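Local coordinates for pyrroline carboxylate reductase (Plasmodium falciparum, PDB 2RCY), which probably reduces 1-pyrroline-5-carboxylate to proline, the last step of proline synthesis, and binds NADP in a Rossmann-type domain, at residues G8-G13 with S50-L55; I109-P114 with K157-A162. All coordinates share one frame; numbering follows the deposited sequence.

Contact 1. Residues G8-G13 with S50-L55; sequences GFMGLG and SSNEEL. With NAP (NADP nicotinamide-adenine-dinucleotide phosphate), chain G.
Leu55 leans on the first strand of the nucleotide-binding sheet at Gly8, where the absence of a side chain lets a methyl pack directly against the backbone: Leu55 CD2 lies 3.8 Å from Gly8 CA, in the path that a CB would take. At Phe9 the ring turns away, into helix 14-26, and it is the peptide that meets the helix, with Phe9 O 3.7 Å from Leu55 CD1. The CG of Leu55, anti to its backbone N (chi1 -180°), carries the branch to the strand, with CD2 at Gly8 and CD1 at the Phe9 carbonyl. Met10, a selenomethionine, is the strand side chain that meets the helix. Its CG packs on Leu55 CD2 at 3.8 Å. With that CG beside the backbone N (chi1 -56°) and an extended chi2, the chain carries SE to 3.9 Å from Asn52 CB. Val74 and Leu75 of helix 71-77 also pack on Met10. Gly11 and Gly13 then leave the strand and turn to the cofactor, consistent with the GxGxxG loop of a Rossmann fold. Gly11, with a positive phi of 102°, brings its CA 3.5 Å from adenine N3A, and Gly13 CA approaches O5B of the cofactor at 3.3 Å. The Asn52 side chain lies beside the same adenine, consistent with its predicted role in NADPH binding. Just before it, Ser51 N-caps helix 52-58: its OG accepts from Glu54 N at 3.3 Å and donates to the Glu54 carboxylate, which caps the first turn of the helix, where Asn52 sits. Strand and helix are thus joined by apolar contact without directional bonds, while beyond Met10 the glycines let the backbone come close to the cofactor: the backbone angles of Gly11 call for glycine, and a CB on Gly13 would clash with O5B.

Contact 2. Residues I109-P114 with K157-A162; sequences IVWVMP and KDMDIA. With NAP (NADP nicotinamide-adenine-dinucleotide phosphate), chain G.
Met159, a selenomethionine, meets Trp111 tip to tip, and the main interaction is CH-pi. Bent at chi2 and chi3, the Met159 chain curls so that CE sits over one face of the indole, 3.6 Å from the centroid of the six-membered ring and 18° off its normal. The selenium stands farther back, 4.9 Å from that centroid, in an oblique Met-aromatic contact. Apolar packing completes the pairing: Met159 CB touches Trp111 CZ3 at 3.4 Å, and the same CE methyl also lies 3.7 Å from Met113 CB. This is a strand-on-helix contact between the sheet of the Rossmann domain, at strand 108-113, and helix 159-167, which opens the mainly helical part of the chain that the family uses for dimerisation; Ile161 in that helix packs on Ala183 of the second subunit. Polar atoms look elsewhere. Trp111 NE1 is hydrogen-bonded to Cys91 O, and Asp160 OD1, lying near the ring plane at its edge, is bonded to Ser257 OG. On the cofactor side, Met113 SE comes 3.6 Å from nicotinamide C5N, and Pro114 O approaches C5N at 3.3 Å.

Contacts 1 and 2 show how one dinucleotide can be held by two strands of one sheet, each with a helix packed on it. Their centres are 22 Å apart and their nearest atoms about 8 Å, so they do not touch; NADP bridges them. Residues 8-13 and 50-55 serve the adenosine half, whereas 109-114, backed by 157-162, lies against the nicotinamide, the redox end. In sequence the two are in series, the first closing before the second opens. The cofactor is also hydrogen-bonded to Gln14 N, Met15 N, Gly92 N and Val66 O, and Ser225 OG of the second subunit adds a bond, so the pocket is completed across the subunit boundary.

Contact 1. Residues G8-G13 with S50-L55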
ATOM      1  N   GLY A   8     -11.002   2.678  50.508  1.00 50.28           N
ATOM      2  CA  GLY A   8      -9.545   2.683  50.419  1.00 50.06           C
ATOM      3  C   GLY A   8      -9.030   2.473  49.009  1.00 49.90           C
ATOM      4  O   GLY A   8      -9.460   1.554  48.313  1.00 49.87           O
ATOM      5  N   PHE A   9      -8.101   3.331  48.597  1.00 49.77           N
ATOM      6  CA  PHE A   9      -7.516   3.263  47.261  1.00 49.61           C
ATOM      7  C   PHE A   9      -6.050   2.845  47.313  1.00 49.47           C
ATOM      8  O   PHE A   9      -5.189   3.604  47.762  1.00 49.40           O
ATOM      9  CB  PHE A   9      -7.670   4.604  46.532  1.00 49.63           C
ATOM     10  CG  PHE A   9      -9.076   4.898  46.097  1.00 49.64           C
ATOM     11  CD1 PHE A   9      -9.947   5.591  46.930  1.00 49.67           C
ATOM     12  CD2 PHE A   9      -9.531   4.479  44.850  1.00 49.72           C
ATOM     13  CE1 PHE A   9     -11.252   5.862  46.530  1.00 49.79           C
ATOM     14  CE2 PHE A   9     -10.834   4.744  44.440  1.00 49.64           C
ATOM     15  CZ  PHE A   9     -11.696   5.437  45.282  1.00 49.75           C
HETATM   16  N   MSE A  10      -5.779   1.628  46.853  1.00 49.33           N
HETATM   17  CA  MSE A  10      -4.416   1.113  46.795  1.00 49.26           C
HETATM   18  C   MSE A  10      -3.742   1.601  45.515  1.00 49.06           C
HETATM   19  O   MSE A  10      -3.859   0.978  44.459  1.00 49.08           O
HETATM   20  CB  MSE A  10      -4.405  -0.417  46.895  1.00 49.24           C
HETATM   21  CG  MSE A  10      -5.108  -0.952  48.140  1.00 49.41           C
HETATM   22 SE   MSE A  10      -4.800  -2.839  48.525  0.80 49.50          SE
HETATM   23  CE  MSE A  10      -5.506  -3.617  46.889  1.00 49.45           C
ATOM     24  N   GLY A  11      -3.051   2.734  45.627  1.00 48.82           N
ATOM     25  CA  GLY A  11      -2.424   3.393  44.485  1.00 48.53           C
ATOM     26  C   GLY A  11      -3.238   4.577  43.997  1.00 48.34           C
ATOM     27  O   GLY A  11      -4.440   4.453  43.753  1.00 48.28           O
ATOM     28  N   LEU A  12      -2.586   5.731  43.868  1.00 48.13           N
ATOM     29  CA  LEU A  12      -3.230   6.928  43.326  1.00 47.94           C
ATOM     30  C   LEU A  12      -2.502   7.462  42.095  1.00 47.78           C
ATOM     31  O   LEU A  12      -1.949   8.564  42.113  1.00 47.75           O
ATOM     32  CB  LEU A  12      -3.358   8.030  44.387  1.00 47.95           C
ATOM     33  CG  LEU A  12      -4.528   8.061  45.374  1.00 48.04           C
ATOM     34  CD1 LEU A  12      -4.693   9.479  45.889  1.00 47.99           C
ATOM     35  CD2 LEU A  12      -5.840   7.577  44.771  1.00 47.93           C
ATOM     36  N   GLY A  13      -2.510   6.672  41.026  1.00 47.61           N
ATOM     37  CA  GLY A  13      -1.895   7.077  39.768  1.00 47.40           C
ATOM     38  C   GLY A  13      -2.812   7.975  38.969  1.00 47.23           C
ATOM     39  O   GLY A  13      -3.496   8.831  39.527  1.00 47.27           O
ATOM     40  N   SER A  50      -0.470   4.280  56.116  1.00 56.73           N
ATOM     41  CA  SER A  50       0.911   3.788  56.171  1.00 56.57           C
ATOM     42  C   SER A  50       1.239   2.658  55.190  1.00 56.52           C
ATOM     43  O   SER A  50       2.352   2.599  54.663  1.00 56.46           O
ATOM     44  CB  SER A  50       1.262   3.365  57.600  1.00 56.49           C
ATOM     45  OG  SER A  50       2.646   3.089  57.727  1.00 56.67           O
ATOM     46  N   SER A  51       0.277   1.766  54.955  1.00 56.56           N
ATOM     47  CA  SER A  51       0.465   0.634  54.044  1.00 56.67           C
ATOM     48  C   SER A  51      -0.860   0.141  53.460  1.00 56.78           C
ATOM     49  O   SER A  51      -1.934   0.561  53.897  1.00 56.79           O
ATOM     50  CB  SER A  51       1.186  -0.517  54.757  1.00 56.66           C
ATOM     51  OG  SER A  51       0.411  -1.029  55.827  1.00 56.61           O
ATOM     52  N   ASN A  52      -0.771  -0.749  52.471  1.00 56.90           N
ATOM     53  CA  ASN A  52      -1.947  -1.392  51.884  1.00 57.04           C
ATOM     54  C   ASN A  52      -2.641  -2.334  52.861  1.00 57.07           C
ATOM     55  O   ASN A  52      -3.865  -2.478  52.829  1.00 57.11           O
ATOM     56  CB  ASN A  52      -1.567  -2.159  50.614  1.00 57.11           C
ATOM     57  CG  ASN A  52      -1.225  -1.245  49.449  1.00 57.28           C
ATOM     58  OD1 ASN A  52      -0.305  -1.525  48.682  1.00 57.43           O
ATOM     59  ND2 ASN A  52      -1.966  -0.150  49.309  1.00 57.41           N
ATOM     60  N   GLU A  53      -1.849  -2.971  53.721  1.00 57.10           N
ATOM     61  CA  GLU A  53      -2.352  -3.908  54.726  1.00 57.09           C
ATOM     62  C   GLU A  53      -3.180  -3.196  55.790  1.00 56.93           C
ATOM     63  O   GLU A  53      -4.249  -3.674  56.175  1.00 56.93           O
ATOM     64  CB  GLU A  53      -1.196  -4.668  55.388  1.00 57.18           C
ATOM     65  CG  GLU A  53      -0.418  -5.598  54.455  1.00 57.57           C
ATOM     66  CD  GLU A  53       0.756  -4.923  53.754  1.00 57.99           C
ATOM     67  OE1 GLU A  53       0.763  -3.679  53.623  1.00 58.09           O
ATOM     68  OE2 GLU A  53       1.680  -5.646  53.328  1.00 58.22           O
ATOM     69  N   GLU A  54      -2.674  -2.058  56.260  1.00 56.61           N
ATOM     70  CA  GLU A  54      -3.375  -1.232  57.241  1.00 56.34           C
ATOM     71  C   GLU A  54      -4.564  -0.507  56.613  1.00 56.05           C
ATOM     72  O   GLU A  54      -5.519  -0.153  57.307  1.00 56.08           O
ATOM     73  CB  GLU A  54      -2.412  -0.238  57.891  1.00 56.39           C
ATOM     74  CG  GLU A  54      -1.508  -0.866  58.946  1.00 56.71           C
ATOM     75  CD  GLU A  54      -0.262  -0.045  59.223  1.00 57.25           C
ATOM     76  OE1 GLU A  54       0.468   0.278  58.261  1.00 57.48           O
ATOM     77  OE2 GLU A  54      -0.005   0.265  60.407  1.00 57.45           O
ATOM     78  N   LEU A  55      -4.493  -0.293  55.299  1.00 55.66           N
ATOM     79  CA  LEU A  55      -5.612   0.243  54.530  1.00 55.27           C
ATOM     80  C   LEU A  55      -6.724  -0.799  54.414  1.00 55.02           C
ATOM     81  O   LEU A  55      -7.899  -0.474  54.561  1.00 55.03           O
ATOM     82  CB  LEU A  55      -5.142   0.691  53.140  1.00 55.28           C
ATOM     83  CG  LEU A  55      -6.143   1.294  52.146  1.00 55.18           C
ATOM     84  CD1 LEU A  55      -5.452   2.306  51.253  1.00 55.12           C
ATOM     85  CD2 LEU A  55      -6.826   0.219  51.307  1.00 55.07           C
TER
HETATM   86  PA  NAP G 264      -0.150   4.623  37.069  1.00 40.64           P
HETATM   87  O1A NAP G 264      -0.442   6.074  36.778  1.00 40.88           O
HETATM   88  O2A NAP G 264       1.252   4.097  36.875  1.00 40.85           O
HETATM   89  O5B NAP G 264      -0.654   4.306  38.566  1.00 41.57           O
HETATM   90  C5B NAP G 264      -0.015   3.355  39.413  1.00 42.68           C
HETATM   91  C4B NAP G 264       0.156   3.992  40.786  1.00 43.48           C
HETATM   92  O4B NAP G 264       0.310   2.993  41.796  1.00 43.80           O
HETATM   93  C3B NAP G 264       1.389   4.882  40.839  1.00 43.84           C
HETATM   94  O3B NAP G 264       0.992   6.224  41.135  1.00 43.78           O
HETATM   95  C2B NAP G 264       2.257   4.318  41.949  1.00 44.19           C
HETATM   96  O2B NAP G 264       2.771   5.345  42.796  1.00 44.63           O
HETATM   97  C1B NAP G 264       1.323   3.395  42.721  1.00 44.21           C
HETATM   98  N9A NAP G 264       2.002   2.194  43.280  1.00 44.27           N
HETATM   99  C8A NAP G 264       3.117   1.602  42.822  1.00 44.34           C
HETATM  100  N7A NAP G 264       3.409   0.537  43.602  1.00 44.29           N
HETATM  101  C5A NAP G 264       2.461   0.462  44.556  1.00 44.40           C
HETATM  102  C6A NAP G 264       2.235  -0.407  45.619  1.00 44.32           C
HETATM  103  N6A NAP G 264       3.077  -1.442  45.854  1.00 44.34           N
HETATM  104  N1A NAP G 264       1.162  -0.210  46.420  1.00 44.34           N
HETATM  105  C2A NAP G 264       0.317   0.812  46.202  1.00 44.31           C
HETATM  106  N3A NAP G 264       0.513   1.663  45.182  1.00 44.34           N
HETATM  107  C4A NAP G 264       1.575   1.508  44.346  1.00 44.37           C
HETATM  108  O3  NAP G 264      -1.149   3.709  36.200  1.00 40.23           O
HETATM  109  PN  NAP G 264      -2.707   4.079  36.031  1.00 39.23           P
HETATM  110  O1N NAP G 264      -2.905   4.616  34.635  1.00 39.51           O
HETATM  111  O2N NAP G 264      -3.164   4.886  37.222  1.00 39.61           O
HETATM  112  O5D NAP G 264      -3.422   2.641  36.076  1.00 38.86           O
HETATM  113  C5D NAP G 264      -3.584   1.903  37.283  1.00 37.93           C
HETATM  114  C4D NAP G 264      -4.600   0.791  37.045  1.00 37.38           C
HETATM  115  O4D NAP G 264      -5.846   1.345  36.615  1.00 36.99           O
HETATM  116  C3D NAP G 264      -4.148  -0.186  35.967  1.00 37.26           C
HETATM  117  O3D NAP G 264      -4.273  -1.515  36.477  1.00 37.18           O
HETATM  118  C2D NAP G 264      -5.092   0.034  34.798  1.00 37.12           C
HETATM  119  O2D NAP G 264      -5.445  -1.190  34.146  1.00 37.08           O
HETATM  120  C1D NAP G 264      -6.314   0.669  35.442  1.00 36.81           C
HETATM  121  N1N NAP G 264      -7.027   1.589  34.547  1.00 36.59           N
HETATM  122  C2N NAP G 264      -6.443   2.725  34.122  1.00 36.46           C
HETATM  123  C3N NAP G 264      -7.127   3.600  33.281  1.00 36.40           C
HETATM  124  C7N NAP G 264      -6.473   4.868  32.819  1.00 36.37           C
HETATM  125  O7N NAP G 264      -5.213   5.142  33.150  1.00 36.32           O
HETATM  126  N7N NAP G 264      -7.127   5.691  32.132  1.00 35.95           N
HETATM  127  C4N NAP G 264      -8.426   3.290  32.879  1.00 36.51           C
HETATM  128  C5N NAP G 264      -9.008   2.111  33.331  1.00 36.51           C
HETATM  129  C6N NAP G 264      -8.278   1.274  34.172  1.00 36.53           C
HETATM  130  P2B NAP G 264       4.097   6.187  42.419  1.00 44.98           P
HETATM  131  O1X NAP G 264       4.492   6.830  43.729  1.00 45.10           O
HETATM  132  O2X NAP G 264       5.080   5.159  41.908  1.00 45.14           O
HETATM  133  O3X NAP G 264       3.630   7.172  41.375  1.00 45.05           O

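Contact 2. Residues I109-P114 with K157-A162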
ATOM      1  N   ILE A 109     -15.232 -10.442  45.480  1.00 40.76           N
ATOM      2  CA  ILE A 109     -14.463  -9.822  44.399  1.00 40.24           C
ATOM      3  C   ILE A 109     -15.361  -9.286  43.288  1.00 39.83           C
ATOM      4  O   ILE A 109     -16.161 -10.022  42.703  1.00 39.77           O
ATOM      5  CB  ILE A 109     -13.403 -10.796  43.812  1.00 40.28           C
ATOM      6  CG1 ILE A 109     -12.474 -11.312  44.918  1.00 40.32           C
ATOM      7  CG2 ILE A 109     -12.586 -10.113  42.711  1.00 40.11           C
ATOM      8  CD1 ILE A 109     -11.853 -12.662  44.631  1.00 40.21           C
ATOM      9  N   VAL A 110     -15.215  -7.994  43.012  1.00 39.28           N
ATOM     10  CA  VAL A 110     -15.922  -7.342  41.913  1.00 38.82           C
ATOM     11  C   VAL A 110     -14.921  -6.604  41.014  1.00 38.42           C
ATOM     12  O   VAL A 110     -14.073  -5.852  41.497  1.00 38.36           O
ATOM     13  CB  VAL A 110     -17.078  -6.417  42.426  1.00 38.82           C
ATOM     14  CG1 VAL A 110     -16.587  -5.437  43.480  1.00 38.85           C
ATOM     15  CG2 VAL A 110     -17.759  -5.686  41.279  1.00 38.78           C
ATOM     16  N   TRP A 111     -15.012  -6.851  39.710  1.00 37.97           N
ATOM     17  CA  TRP A 111     -14.097  -6.256  38.739  1.00 37.54           C
ATOM     18  C   TRP A 111     -14.765  -5.109  37.981  1.00 37.37           C
ATOM     19  O   TRP A 111     -15.609  -5.331  37.111  1.00 37.25           O
ATOM     20  CB  TRP A 111     -13.564  -7.335  37.786  1.00 37.42           C
ATOM     21  CG  TRP A 111     -12.604  -6.849  36.728  1.00 37.13           C
ATOM     22  CD1 TRP A 111     -11.755  -5.780  36.807  1.00 36.94           C
ATOM     23  CD2 TRP A 111     -12.373  -7.447  35.448  1.00 36.98           C
ATOM     24  NE1 TRP A 111     -11.028  -5.663  35.648  1.00 36.93           N
ATOM     25  CE2 TRP A 111     -11.384  -6.675  34.797  1.00 36.95           C
ATOM     26  CE3 TRP A 111     -12.914  -8.554  34.780  1.00 36.86           C
ATOM     27  CZ2 TRP A 111     -10.922  -6.977  33.512  1.00 37.11           C
ATOM     28  CZ3 TRP A 111     -12.453  -8.854  33.502  1.00 36.96           C
ATOM     29  CH2 TRP A 111     -11.468  -8.068  32.883  1.00 37.01           C
ATOM     30  N   VAL A 112     -14.374  -3.886  38.328  1.00 37.19           N
ATOM     31  CA  VAL A 112     -14.947  -2.676  37.741  1.00 37.09           C
ATOM     32  C   VAL A 112     -13.967  -2.051  36.749  1.00 37.00           C
ATOM     33  O   VAL A 112     -12.774  -1.930  37.035  1.00 36.95           O
ATOM     34  CB  VAL A 112     -15.318  -1.636  38.837  1.00 37.11           C
ATOM     35  CG1 VAL A 112     -16.008  -0.416  38.230  1.00 37.00           C
ATOM     36  CG2 VAL A 112     -16.205  -2.266  39.904  1.00 37.22           C
HETATM   37  N   MSE A 113     -14.477  -1.663  35.583  1.00 36.84           N
HETATM   38  CA  MSE A 113     -13.668  -0.988  34.576  1.00 36.74           C
HETATM   39  C   MSE A 113     -14.127   0.460  34.376  1.00 36.42           C
HETATM   40  O   MSE A 113     -15.165   0.703  33.759  1.00 36.27           O
HETATM   41  CB  MSE A 113     -13.675  -1.770  33.257  1.00 36.89           C
HETATM   42  CG  MSE A 113     -12.733  -1.237  32.183  1.00 37.62           C
HETATM   43 SE   MSE A 113     -10.908  -0.909  32.798  0.80 40.01          SE
HETATM   44  CE  MSE A 113     -10.489  -2.655  33.565  1.00 38.86           C
ATOM     45  N   PRO A 114     -13.358   1.421  34.922  1.00 36.23           N
ATOM     46  CA  PRO A 114     -13.656   2.847  34.836  1.00 36.07           C
ATOM     47  C   PRO A 114     -12.937   3.566  33.692  1.00 35.88           C
ATOM     48  O   PRO A 114     -12.179   2.947  32.944  1.00 35.93           O
ATOM     49  CB  PRO A 114     -13.133   3.368  36.173  1.00 36.05           C
ATOM     50  CG  PRO A 114     -11.963   2.465  36.495  1.00 36.10           C
ATOM     51  CD  PRO A 114     -12.135   1.180  35.714  1.00 36.20           C
ATOM     52  N   LYS A 157     -17.151 -12.260  30.274  1.00 34.60           N
ATOM     53  CA  LYS A 157     -16.569 -12.461  28.945  1.00 34.40           C
ATOM     54  C   LYS A 157     -16.643 -11.208  28.064  1.00 34.08           C
ATOM     55  O   LYS A 157     -15.899 -11.088  27.087  1.00 34.12           O
ATOM     56  CB  LYS A 157     -17.210 -13.666  28.241  1.00 34.38           C
ATOM     57  CG  LYS A 157     -18.678 -13.490  27.847  1.00 34.62           C
ATOM     58  CD  LYS A 157     -19.221 -14.702  27.081  1.00 34.75           C
ATOM     59  CE  LYS A 157     -18.574 -14.870  25.703  1.00 35.40           C
ATOM     60  NZ  LYS A 157     -18.827 -13.714  24.792  1.00 35.84           N
ATOM     61  N   ASP A 158     -17.533 -10.282  28.421  1.00 33.70           N
ATOM     62  CA  ASP A 158     -17.706  -9.027  27.686  1.00 33.24           C
ATOM     63  C   ASP A 158     -16.856  -7.883  28.244  1.00 32.96           C
ATOM     64  O   ASP A 158     -16.881  -6.771  27.713  1.00 32.97           O
ATOM     65  CB  ASP A 158     -19.182  -8.615  27.675  1.00 33.19           C
ATOM     66  CG  ASP A 158     -20.040  -9.507  26.797  1.00 33.15           C
ATOM     67  OD1 ASP A 158     -19.490 -10.333  26.038  1.00 33.32           O
ATOM     68  OD2 ASP A 158     -21.280  -9.377  26.865  1.00 33.30           O
HETATM   69  N   MSE A 159     -16.105  -8.159  29.309  1.00 32.57           N
HETATM   70  CA  MSE A 159     -15.306  -7.135  29.989  1.00 32.21           C
HETATM   71  C   MSE A 159     -14.136  -6.623  29.156  1.00 31.75           C
HETATM   72  O   MSE A 159     -13.741  -5.463  29.283  1.00 31.69           O
HETATM   73  CB  MSE A 159     -14.787  -7.658  31.329  1.00 32.42           C
HETATM   74  CG  MSE A 159     -15.824  -7.709  32.444  1.00 32.98           C
HETATM   75 SE   MSE A 159     -16.324  -5.954  33.150  0.80 35.28          SE
HETATM   76  CE  MSE A 159     -14.597  -5.341  33.805  1.00 33.71           C
ATOM     77  N   ASP A 160     -13.586  -7.490  28.311  1.00 31.26           N
ATOM     78  CA  ASP A 160     -12.410  -7.158  27.507  1.00 30.74           C
ATOM     79  C   ASP A 160     -12.723  -6.165  26.386  1.00 30.33           C
ATOM     80  O   ASP A 160     -11.978  -5.206  26.182  1.00 30.19           O
ATOM     81  CB  ASP A 160     -11.766  -8.431  26.951  1.00 30.75           C
ATOM     82  CG  ASP A 160     -11.400  -9.424  28.044  1.00 30.84           C
ATOM     83  OD1 ASP A 160     -10.502  -9.122  28.859  1.00 30.68           O
ATOM     84  OD2 ASP A 160     -12.011 -10.513  28.082  1.00 31.05           O
ATOM     85  N   ILE A 161     -13.825  -6.400  25.674  1.00 29.79           N
ATOM     86  CA  ILE A 161     -14.288  -5.474  24.634  1.00 29.32           C
ATOM     87  C   ILE A 161     -14.813  -4.161  25.236  1.00 29.06           C
ATOM     88  O   ILE A 161     -14.603  -3.085  24.672  1.00 28.96           O
ATOM     89  CB  ILE A 161     -15.326  -6.135  23.657  1.00 29.30           C
ATOM     90  CG1 ILE A 161     -15.839  -5.133  22.612  1.00 29.07           C
ATOM     91  CG2 ILE A 161     -16.492  -6.767  24.411  1.00 29.10           C
ATOM     92  CD1 ILE A 161     -14.786  -4.647  21.644  1.00 28.72           C
ATOM     93  N   ALA A 162     -15.475  -4.261  26.387  1.00 28.73           N
ATOM     94  CA  ALA A 162     -15.985  -3.086  27.093  1.00 28.41           C
ATOM     95  C   ALA A 162     -14.851  -2.185  27.584  1.00 28.15           C
ATOM     96  O   ALA A 162     -14.970  -0.963  27.546  1.00 28.11           O
ATOM     97  CB  ALA A 162     -16.875  -3.505  28.242  1.00 28.38           C
TER
HETATM   98  PA  NAP G 264      -0.150   4.623  37.069  1.00 40.64           P
HETATM   99  O1A NAP G 264      -0.442   6.074  36.778  1.00 40.88           O
HETATM  100  O2A NAP G 264       1.252   4.097  36.875  1.00 40.85           O
HETATM  101  O5B NAP G 264      -0.654   4.306  38.566  1.00 41.57           O
HETATM  102  C5B NAP G 264      -0.015   3.355  39.413  1.00 42.68           C
HETATM  103  C4B NAP G 264       0.156   3.992  40.786  1.00 43.48           C
HETATM  104  O4B NAP G 264       0.310   2.993  41.796  1.00 43.80           O
HETATM  105  C3B NAP G 264       1.389   4.882  40.839  1.00 43.84           C
HETATM  106  O3B NAP G 264       0.992   6.224  41.135  1.00 43.78           O
HETATM  107  C2B NAP G 264       2.257   4.318  41.949  1.00 44.19           C
HETATM  108  O2B NAP G 264       2.771   5.345  42.796  1.00 44.63           O
HETATM  109  C1B NAP G 264       1.323   3.395  42.721  1.00 44.21           C
HETATM  110  N9A NAP G 264       2.002   2.194  43.280  1.00 44.27           N
HETATM  111  C8A NAP G 264       3.117   1.602  42.822  1.00 44.34           C
HETATM  112  N7A NAP G 264       3.409   0.537  43.602  1.00 44.29           N
HETATM  113  C5A NAP G 264       2.461   0.462  44.556  1.00 44.40           C
HETATM  114  C6A NAP G 264       2.235  -0.407  45.619  1.00 44.32           C
HETATM  115  N6A NAP G 264       3.077  -1.442  45.854  1.00 44.34           N
HETATM  116  N1A NAP G 264       1.162  -0.210  46.420  1.00 44.34           N
HETATM  117  C2A NAP G 264       0.317   0.812  46.202  1.00 44.31           C
HETATM  118  N3A NAP G 264       0.513   1.663  45.182  1.00 44.34           N
HETATM  119  C4A NAP G 264       1.575   1.508  44.346  1.00 44.37           C
HETATM  120  O3  NAP G 264      -1.149   3.709  36.200  1.00 40.23           O
HETATM  121  PN  NAP G 264      -2.707   4.079  36.031  1.00 39.23           P
HETATM  122  O1N NAP G 264      -2.905   4.616  34.635  1.00 39.51           O
HETATM  123  O2N NAP G 264      -3.164   4.886  37.222  1.00 39.61           O
HETATM  124  O5D NAP G 264      -3.422   2.641  36.076  1.00 38.86           O
HETATM  125  C5D NAP G 264      -3.584   1.903  37.283  1.00 37.93           C
HETATM  126  C4D NAP G 264      -4.600   0.791  37.045  1.00 37.38           C
HETATM  127  O4D NAP G 264      -5.846   1.345  36.615  1.00 36.99           O
HETATM  128  C3D NAP G 264      -4.148  -0.186  35.967  1.00 37.26           C
HETATM  129  O3D NAP G 264      -4.273  -1.515  36.477  1.00 37.18           O
HETATM  130  C2D NAP G 264      -5.092   0.034  34.798  1.00 37.12           C
HETATM  131  O2D NAP G 264      -5.445  -1.190  34.146  1.00 37.08           O
HETATM  132  C1D NAP G 264      -6.314   0.669  35.442  1.00 36.81           C
HETATM  133  N1N NAP G 264      -7.027   1.589  34.547  1.00 36.59           N
HETATM  134  C2N NAP G 264      -6.443   2.725  34.122  1.00 36.46           C
HETATM  135  C3N NAP G 264      -7.127   3.600  33.281  1.00 36.40           C
HETATM  136  C7N NAP G 264      -6.473   4.868  32.819  1.00 36.37           C
HETATM  137  O7N NAP G 264      -5.213   5.142  33.150  1.00 36.32           O
HETATM  138  N7N NAP G 264      -7.127   5.691  32.132  1.00 35.95           N
HETATM  139  C4N NAP G 264      -8.426   3.290  32.879  1.00 36.51           C
HETATM  140  C5N NAP G 264      -9.008   2.111  33.331  1.00 36.51           C
HETATM  141  C6N NAP G 264      -8.278   1.274  34.172  1.00 36.53           C
HETATM  142  P2B NAP G 264       4.097   6.187  42.419  1.00 44.98           P
HETATM  143  O1X NAP G 264       4.492   6.830  43.729  1.00 45.10           O
HETATM  144  O2X NAP G 264       5.080   5.159  41.908  1.00 45.14           O
HETATM  145  O3X NAP G 264       3.630   7.172  41.375  1.00 45.05           O